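Local atomic coordinates of polyketide synthase PksL (Bacillus subtilis, PDB entry 5E1V), a protein that probably dehydrates beta-hydroxyacyl intermediates through the dehydratase domain of a split module in the trans-AT polyketide synthase that makes bacillaene. Residues V141-Q144 and C145-Q148. Numbering follows the deposited sequence.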
loop_
_atom_site.group_PDB
_atom_site.type_symbol
_atom_site.label_atom_id
_atom_site.label_comp_id
_atom_site.label_asym_id
_atom_site.label_seq_id
_atom_site.Cartn_x
_atom_site.Cartn_y
_atom_site.Cartn_z
ATOM N N VAL A 141 1.115 12.858 -12.609
ATOM C CA VAL A 141 0.116 12.503 -11.621
ATOM C C VAL A 141 0.668 12.916 -10.256
ATOM O O VAL A 141 -0.054 13.490 -9.466
ATOM C CB VAL A 141 -0.196 11.007 -11.686
ATOM C CG1 VAL A 141 -1.397 10.655 -10.815
ATOM C CG2 VAL A 141 -0.499 10.652 -13.123
ATOM N N TYR A 142 1.953 12.652 -10.010
ATOM C CA TYR A 142 2.573 13.093 -8.750
ATOM C C TYR A 142 2.545 14.637 -8.700
ATOM O O TYR A 142 2.416 15.213 -7.623
ATOM C CB TYR A 142 4.008 12.618 -8.631
ATOM C CG TYR A 142 4.165 11.150 -8.181
ATOM C CD1 TYR A 142 3.618 10.705 -6.967
ATOM C CD2 TYR A 142 4.872 10.248 -8.926
ATOM C CE1 TYR A 142 3.724 9.366 -6.560
ATOM C CE2 TYR A 142 4.997 8.917 -8.512
ATOM C CZ TYR A 142 4.418 8.485 -7.334
ATOM O OH TYR A 142 4.596 7.170 -6.954
ATOM N N GLU A 143 2.613 15.290 -9.876
ATOM C CA GLU A 143 2.484 16.768 -9.945
ATOM C C GLU A 143 1.150 17.204 -9.374
ATOM O O GLU A 143 1.071 18.091 -8.497
ATOM C CB GLU A 143 2.620 17.236 -11.402
ATOM C CG GLU A 143 3.280 18.581 -11.611
ATOM C CD GLU A 143 3.452 18.906 -13.108
ATOM O OE1 GLU A 143 2.722 18.344 -13.957
ATOM O OE2 GLU A 143 4.321 19.737 -13.442
ATOM N N GLN A 144 0.076 16.536 -9.796
ATOM C CA GLN A 144 -1.246 16.804 -9.241
ATOM C C GLN A 144 -1.404 16.506 -7.745
ATOM O O GLN A 144 -2.081 17.252 -7.008
ATOM C CB GLN A 144 -2.324 16.040 -10.060
ATOM C CG GLN A 144 -3.796 16.263 -9.655
ATOM C CD GLN A 144 -4.312 17.732 -9.665
ATOM O OE1 GLN A 144 -4.887 18.231 -8.680
ATOM N NE2 GLN A 144 -4.131 18.400 -10.769
ATOM N N CYS A 145 -0.844 15.386 -7.273
ATOM C CA CYS A 145 -0.852 15.116 -5.845
ATOM C C CYS A 145 -0.331 16.290 -4.991
ATOM O O CYS A 145 -0.971 16.678 -4.013
ATOM C CB CYS A 145 -0.037 13.873 -5.559
ATOM S SG CYS A 145 -0.791 12.400 -6.290
ATOM N N ARG A 146 0.804 16.833 -5.413
ATOM C CA ARG A 146 1.468 17.928 -4.747
ATOM C C ARG A 146 0.580 19.191 -4.722
ATOM O O ARG A 146 0.550 19.897 -3.732
ATOM C CB ARG A 146 2.796 18.220 -5.424
ATOM C CG ARG A 146 3.779 17.069 -5.376
ATOM C CD ARG A 146 5.238 17.523 -5.525
ATOM N NE ARG A 146 5.573 18.183 -6.786
ATOM C CZ ARG A 146 5.735 17.563 -7.942
ATOM N NH1 ARG A 146 5.546 16.248 -8.019
ATOM N NH2 ARG A 146 6.050 18.247 -9.046
ATOM N N ARG A 147 -0.202 19.409 -5.776
ATOM C CA ARG A 147 -1.197 20.486 -5.753
ATOM C C ARG A 147 -2.295 20.231 -4.705
ATOM O O ARG A 147 -2.865 21.169 -4.168
ATOM C CB ARG A 147 -1.844 20.642 -7.125
ATOM C CG ARG A 147 -0.924 21.131 -8.197
ATOM C CD ARG A 147 -1.759 21.501 -9.431
ATOM N NE ARG A 147 -0.920 21.589 -10.627
ATOM C CZ ARG A 147 -0.795 20.652 -11.563
ATOM N NH1 ARG A 147 -1.440 19.483 -11.483
ATOM N NH2 ARG A 147 -0.002 20.881 -12.590
ATOM N N GLN A 148 -2.587 18.957 -4.404
ATOM C CA GLN A 148 -3.521 18.622 -3.340
ATOM C C GLN A 148 -2.779 18.336 -1.993
ATOM O O GLN A 148 -3.338 17.788 -1.099
ATOM C CB GLN A 148 -4.426 17.460 -3.794
ATOM C CG GLN A 148 -5.063 17.671 -5.170
ATOM C CD GLN A 148 -6.073 16.573 -5.576
ATOM O OE1 GLN A 148 -6.926 16.185 -4.812
ATOM N NE2 GLN A 148 -5.958 16.101 -6.798
#
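Cys145, Arg146, Arg147 and Gln148 each give their backbone N-H to the carbonyl four residues back, from Cys145 N to Val141 O at 3.0 Å through to Gln148 N to Gln144 O at 3.2 Å, which is alpha-helical bonding in the closing turn of helix 138-147 of this hotdog-fold dehydratase domain, with Gln148 the first residue beyond it. Side chains three and four residues apart share a face of such a helix, and these residues show both spacings. Val141 and Cys145 lie on the inner side, against Val198 of helix 190-203, and Cys145 SG comes within 3.4 Å of Val141 O. On the outer side Glu143 lies between two arginines: OE1 makes a long salt bridge to Arg147 NH2 (4.0 Å), while the Arg146 guanidinium lays a face over Glu143 CA, its NH2 near CG. Gln144 carries CG anti to its own nitrogen (chi1 -177°) and bends at chi2, which brings OE1 round to Gln148 NE2, 3.0 Å away in a bent bond (N-H...O 137°). Substituting alanine at Gln144 would probably leave the Gln148 amide without this acceptor. Gln144 NE2 lies at the edge of the Arg147 guanidinium, 3.0 Å from NH1; two donors so close form no hydrogen bond and make the placing of Gln144 OE1 and NE2 doubtful.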